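PDB 6DJ8: beta sliding clamp from Borrelia burgdorferi, which probably encircles DNA as a ring-shaped head-to-tail homodimer, tethering DNA polymerases and other proteins to it and so making replication processive. Local coordinates for residues I41-L46 with E136-N141; V343-N347 with I387-L392. Numbering follows the deposited sequence.

Interaction 1: residues I41-L46 with E136-N141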
loop_
_atom_site.group_PDB
_atom_site.type_symbol
_atom_site.label_atom_id
_atom_site.label_comp_id
_atom_site.label_asym_id
_atom_site.label_seq_id
_atom_site.Cartn_x
_atom_site.Cartn_y
_atom_site.Cartn_z
ATOM N N ILE A 41 -7.035 -27.607 4.994
ATOM C CA ILE A 41 -6.363 -28.268 3.882
ATOM C C ILE A 41 -6.539 -27.494 2.584
ATOM O O ILE A 41 -5.715 -27.636 1.674
ATOM C CB ILE A 41 -6.843 -29.719 3.696
ATOM C CG1 ILE A 41 -8.319 -29.766 3.316
ATOM C CG2 ILE A 41 -6.575 -30.565 4.934
ATOM C CD1 ILE A 41 -8.722 -31.109 2.762
ATOM N N TRP A 42 -7.591 -26.680 2.468
ATOM C CA TRP A 42 -7.787 -25.863 1.275
ATOM C C TRP A 42 -6.996 -24.566 1.331
ATOM O O TRP A 42 -7.054 -23.769 0.387
ATOM C CB TRP A 42 -9.279 -25.591 1.078
ATOM C CG TRP A 42 -10.037 -26.873 1.060
ATOM C CD1 TRP A 42 -10.944 -27.302 1.983
ATOM C CD2 TRP A 42 -9.914 -27.931 0.092
ATOM N NE1 TRP A 42 -11.410 -28.554 1.643
ATOM C CE2 TRP A 42 -10.794 -28.960 0.488
ATOM C CE3 TRP A 42 -9.157 -28.100 -1.077
ATOM C CZ2 TRP A 42 -10.933 -30.140 -0.233
ATOM C CZ3 TRP A 42 -9.291 -29.272 -1.784
ATOM C CH2 TRP A 42 -10.178 -30.278 -1.365
ATOM N N SER A 43 -6.251 -24.351 2.409
ATOM C CA SER A 43 -5.261 -23.291 2.484
ATOM C C SER A 43 -3.859 -23.820 2.231
ATOM O O SER A 43 -2.888 -23.056 2.304
ATOM C CB SER A 43 -5.335 -22.595 3.844
ATOM O OG SER A 43 -6.554 -21.874 3.971
ATOM N N ALA A 44 -3.737 -25.107 1.930
ATOM C CA ALA A 44 -2.455 -25.762 1.755
ATOM C C ALA A 44 -2.128 -25.917 0.280
ATOM O O ALA A 44 -2.983 -25.775 -0.595
ATOM C CB ALA A 44 -2.469 -27.135 2.425
ATOM N N LEU A 45 -0.869 -26.227 0.004
ATOM C CA LEU A 45 -0.510 -26.731 -1.311
ATOM C C LEU A 45 0.149 -28.097 -1.154
ATOM O O LEU A 45 0.597 -28.481 -0.065
ATOM C CB LEU A 45 0.399 -25.748 -2.052
ATOM C CG LEU A 45 1.622 -25.221 -1.324
ATOM C CD1 LEU A 45 2.704 -26.246 -1.395
ATOM C CD2 LEU A 45 2.101 -23.906 -1.918
ATOM N N LEU A 46 0.185 -28.845 -2.247
ATOM C CA LEU A 46 0.710 -30.201 -2.239
ATOM C C LEU A 46 1.994 -30.184 -3.047
ATOM O O LEU A 46 1.990 -29.766 -4.205
ATOM C CB LEU A 46 -0.298 -31.195 -2.820
ATOM C CG LEU A 46 0.207 -32.618 -3.059
ATOM C CD1 LEU A 46 0.510 -33.300 -1.750
ATOM C CD2 LEU A 46 -0.813 -33.457 -3.869
ATOM N N GLU A 136 -4.412 -36.739 5.046
ATOM C CA GLU A 136 -5.069 -35.577 4.469
ATOM C C GLU A 136 -4.743 -35.396 2.994
ATOM O O GLU A 136 -5.466 -34.672 2.301
ATOM C CB GLU A 136 -4.690 -34.311 5.245
ATOM C CG GLU A 136 -5.330 -34.178 6.632
ATOM C CD GLU A 136 -6.847 -33.974 6.585
ATOM O OE1 GLU A 136 -7.407 -33.727 5.489
ATOM O OE2 GLU A 136 -7.482 -34.040 7.661
ATOM N N ILE A 137 -3.685 -36.036 2.493
ATOM C CA ILE A 137 -3.310 -35.843 1.096
ATOM C C ILE A 137 -4.383 -36.414 0.181
ATOM O O ILE A 137 -4.722 -35.817 -0.849
ATOM C CB ILE A 137 -1.924 -36.449 0.805
ATOM C CG1 ILE A 137 -0.842 -35.672 1.561
ATOM C CG2 ILE A 137 -1.628 -36.399 -0.686
ATOM C CD1 ILE A 137 0.564 -36.146 1.281
ATOM N N GLU A 138 -4.933 -37.577 0.538
ATOM C CA GLU A 138 -5.986 -38.167 -0.279
ATOM C C GLU A 138 -7.156 -37.207 -0.454
ATOM O O GLU A 138 -7.752 -37.145 -1.534
ATOM C CB GLU A 138 -6.458 -39.476 0.351
ATOM N N ASN A 139 -7.450 -36.403 0.568
ATOM C CA ASN A 139 -8.549 -35.449 0.476
ATOM C C ASN A 139 -8.277 -34.361 -0.560
ATOM O O ASN A 139 -9.221 -33.828 -1.152
ATOM C CB ASN A 139 -8.797 -34.809 1.842
ATOM C CG ASN A 139 -9.259 -35.812 2.892
ATOM O OD1 ASN A 139 -9.739 -36.900 2.570
ATOM N ND2 ASN A 139 -9.106 -35.443 4.161
ATOM N N TYR A 140 -7.006 -34.015 -0.792
ATOM C CA TYR A 140 -6.612 -32.874 -1.619
ATOM C C TYR A 140 -6.253 -33.229 -3.060
ATOM O O TYR A 140 -6.601 -32.480 -3.978
ATOM C CB TYR A 140 -5.411 -32.159 -0.967
ATOM C CG TYR A 140 -5.075 -30.765 -1.477
ATOM C CD1 TYR A 140 -5.538 -29.636 -0.814
ATOM C CD2 TYR A 140 -4.267 -30.572 -2.602
ATOM C CE1 TYR A 140 -5.225 -28.345 -1.264
ATOM C CE2 TYR A 140 -3.945 -29.272 -3.064
ATOM C CZ TYR A 140 -4.432 -28.168 -2.385
ATOM O OH TYR A 140 -4.131 -26.878 -2.802
ATOM N N ASN A 141 -5.574 -34.355 -3.280
ATOM C CA ASN A 141 -4.838 -34.582 -4.523
ATOM C C ASN A 141 -5.738 -34.579 -5.761
ATOM O O ASN A 141 -6.910 -34.970 -5.719
ATOM C CB ASN A 141 -4.071 -35.906 -4.453
ATOM C CG ASN A 141 -2.773 -35.877 -5.254
ATOM O OD1 ASN A 141 -2.610 -35.094 -6.197
ATOM N ND2 ASN A 141 -1.837 -36.739 -4.873
#

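Interaction 2: residues V343-N347 with I387-L392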
loop_
_atom_site.group_PDB
_atom_site.type_symbol
_atom_site.label_atom_id
_atom_site.label_comp_id
_atom_site.label_asym_id
_atom_site.label_seq_id
_atom_site.Cartn_x
_atom_site.Cartn_y
_atom_site.Cartn_z
ATOM N N VAL A 343 -24.757 15.184 -25.491
ATOM C CA VAL A 343 -24.460 15.141 -24.068
ATOM C C VAL A 343 -24.871 13.771 -23.558
ATOM O O VAL A 343 -25.963 13.289 -23.876
ATOM C CB VAL A 343 -25.194 16.251 -23.295
ATOM C CG1 VAL A 343 -24.775 16.221 -21.831
ATOM C CG2 VAL A 343 -24.926 17.620 -23.915
ATOM N N MET A 344 -23.981 13.141 -22.804
ATOM C CA MET A 344 -24.290 11.797 -22.271
ATOM C C MET A 344 -23.559 11.567 -20.954
ATOM O O MET A 344 -22.558 12.193 -20.712
ATOM C CB MET A 344 -23.819 10.728 -23.250
ATOM C CG MET A 344 -22.346 10.771 -23.426
ATOM S SD MET A 344 -21.730 9.411 -24.354
ATOM C CE MET A 344 -22.487 9.749 -25.934
ATOM N N ALA A 345 -24.114 10.687 -20.144
ATOM C CA ALA A 345 -23.501 10.289 -18.894
ATOM C C ALA A 345 -22.914 8.896 -19.058
ATOM O O ALA A 345 -23.496 8.040 -19.740
ATOM C CB ALA A 345 -24.521 10.307 -17.749
ATOM N N ILE A 346 -21.765 8.673 -18.420
ATOM C CA ILE A 346 -21.051 7.406 -18.511
ATOM C C ILE A 346 -20.400 7.122 -17.168
ATOM O O ILE A 346 -20.061 8.040 -16.418
ATOM C CB ILE A 346 -19.990 7.419 -19.627
ATOM C CG1 ILE A 346 -19.479 6.008 -19.895
ATOM C CG2 ILE A 346 -18.838 8.328 -19.270
ATOM C CD1 ILE A 346 -18.544 5.921 -21.078
ATOM N N ASN A 347 -20.273 5.836 -16.852
ATOM C CA ASN A 347 -19.563 5.387 -15.653
ATOM C C ASN A 347 -18.073 5.635 -15.832
ATOM O O ASN A 347 -17.419 4.987 -16.660
ATOM C CB ASN A 347 -19.856 3.904 -15.439
ATOM C CG ASN A 347 -19.206 3.347 -14.180
ATOM O OD1 ASN A 347 -18.022 3.552 -13.937
ATOM N ND2 ASN A 347 -19.983 2.609 -13.396
ATOM N N ILE A 387 -19.544 0.478 -24.094
ATOM C CA ILE A 387 -19.986 0.945 -22.791
ATOM C C ILE A 387 -21.377 1.532 -22.956
ATOM O O ILE A 387 -21.573 2.458 -23.755
ATOM C CB ILE A 387 -19.025 1.992 -22.195
ATOM C CG1 ILE A 387 -17.611 1.416 -22.085
ATOM C CG2 ILE A 387 -19.531 2.450 -20.836
ATOM C CD1 ILE A 387 -16.546 2.444 -21.711
ATOM N N MET A 388 -22.334 1.003 -22.209
ATOM C CA MET A 388 -23.677 1.566 -22.248
ATOM C C MET A 388 -23.685 2.880 -21.470
ATOM O O MET A 388 -23.119 2.951 -20.371
ATOM C CB MET A 388 -24.705 0.584 -21.680
ATOM C CG MET A 388 -26.157 0.951 -21.982
ATOM S SD MET A 388 -26.581 0.890 -23.742
ATOM C CE MET A 388 -28.332 1.307 -23.732
ATOM N N PRO A 389 -24.263 3.941 -22.015
ATOM C CA PRO A 389 -24.348 5.191 -21.262
ATOM C C PRO A 389 -25.286 5.046 -20.078
ATOM O O PRO A 389 -26.173 4.192 -20.049
ATOM C CB PRO A 389 -24.888 6.207 -22.279
ATOM C CG PRO A 389 -25.646 5.380 -23.274
ATOM C CD PRO A 389 -24.838 4.106 -23.364
ATOM N N MET A 390 -25.069 5.907 -19.093
ATOM C CA MET A 390 -25.990 6.052 -17.979
ATOM C C MET A 390 -27.079 7.063 -18.334
ATOM O O MET A 390 -26.881 7.938 -19.180
ATOM C CB MET A 390 -25.233 6.511 -16.728
ATOM C CG MET A 390 -24.232 5.485 -16.218
ATOM S SD MET A 390 -23.229 6.101 -14.849
ATOM C CE MET A 390 -24.500 6.488 -13.648
ATOM N N SER A 391 -28.247 6.932 -17.708
ATOM C CA SER A 391 -29.388 7.852 -17.954
ATOM C C SER A 391 -28.994 9.251 -17.517
ATOM O O SER A 391 -28.605 9.425 -16.383
ATOM C CB SER A 391 -30.606 7.419 -17.251
ATOM O OG SER A 391 -30.983 6.141 -17.694
ATOM N N LEU A 392 -29.192 10.218 -18.389
ATOM C CA LEU A 392 -28.673 11.550 -18.121
ATOM C C LEU A 392 -29.528 12.285 -17.092
ATOM O O LEU A 392 -29.001 12.814 -16.104
ATOM C CB LEU A 392 -28.547 12.348 -19.415
ATOM C CG LEU A 392 -27.776 13.659 -19.306
ATOM C CD1 LEU A 392 -26.534 13.499 -18.452
ATOM C CD2 LEU A 392 -27.404 14.114 -20.702
HETATM O O HOH W 1 -21.828 3.683 -18.131
#

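Interaction 1: residues I41-L46 with E136-N141
Glu-136 brings its carboxylate to the apolar Ile-41, with OE1 3.3 Å from Ile-41 CG2; Glu-136 OE1 also accepts a hydrogen bond from Asn-139 ND2 (2.8 Å), one turn on. Ile-137, a branched apolar residue, packs its CG2 3.9 Å from Leu-46 CD1. Asn-139 keeps its amide with Glu-136 and offers its methylene instead, CB resting 3.8 Å from Ile-41 CD1; its backbone O is 3.7 Å from Trp-42 CH2. Tyr-140 is the main wedge. Its ring reaches between the 3-10 turn 41-43 and the start of the strand, with Ile-41 O at its edge, 3.1 Å from CE1. The Trp-42 six-membered ring lies near parallel (25°) but slid aside, centroids 5.5 Å apart, and Leu-46 CB sits 4.0 Å from Tyr-140 CD2. A tyrosine suits this place because its hydroxyl can meet a buried carbonyl, giving a weak hydrogen bond from OH to Ala-44 O (2.7 Å). Asn-141 OD1, hydrogen-bonded to Lys-57, also touches Leu-46 CD2 (3.4 Å). The axes of helix 136-140 and strand 44-46 cross almost perpendicularly (88°), 9.9 Å apart, so the helix packs across strand 44-50, itself flanked by strands 53-59 and 77-82.

Interaction 2: residues V343-N347 with I387-L392
Strand 343-347 and the extended, irregular tail 387-392 run 122° apart end to end, so the backbones come closest around Ala-345 and Ile-346, and side chains make the contact on either side. The CA atoms of Ile-346 and Pro-389 come within 4.8 Å, those of Ala-345 and Met-390 within 5.0 Å. A single direct hydrogen bond joins the backbones, from Met-390 N to Ala-345 O (2.7 Å). Pro-389 has no amide hydrogen to give; its CA lies 3.3 Å from Ala-345 O. Where the two segments diverge, a water fills the gap, accepting from Asn-347 N (2.9 Å) and donating to Met-388 O (2.7 Å).

Ala-345 points toward the tail, and its small methyl permits the close approach: CB is 4.0 Å from Met-390 CB and 3.8 Å from Leu-392 CD1. Leucine reaches onward to the strand's start, with Leu-392 CD2 3.6 Å from Val-343 CG1. The long, flexible Met-390 lays SD 3.6 Å from Asn-347 N. Ile-346 CD1 meets Ile-387 CG2 (3.6 Å), an apolar contact suited to the buried side. Asn-347 serves as N-cap of helix 348-355, its OD1 accepting from Tyr-350 N.

The tail thus leaves strand 383-387 of one sheet and ends beside strand 342-347 of another, within the C-terminal domain. It also borders the bound natural-product peptide: Ser-391 makes backbone hydrogen bonds to it, and Met-388, Met-390 and Ser-391 pack on it. A C-terminal segment bordering a bound peptide in this way is characteristic of the partner-binding pocket of bacterial DnaN proteins, where polymerases and other replication proteins probably dock.

Overall arrangement
Interaction 1 belongs to the N-terminal domain and interaction 2 to the C-terminal one, on opposite sides of the chain's centre; their centres are 48 Å apart and their nearest atoms about 32 Å. The two hold different helices and strands. Interaction 1 is partly buried and sets a helix across a sheet, relying on an aromatic wedge with Glu-136, Asn-139 and Asn-141 at its border. Interaction 2 is the more buried, joining strand 342-347 to the chain's terminal tail through one direct backbone hydrogen bond, a bridging water and apolar side chains, from alanine to isoleucine and methionine. The first is structural packing within its domain; the second also borders the site occupied by the peptide ligand.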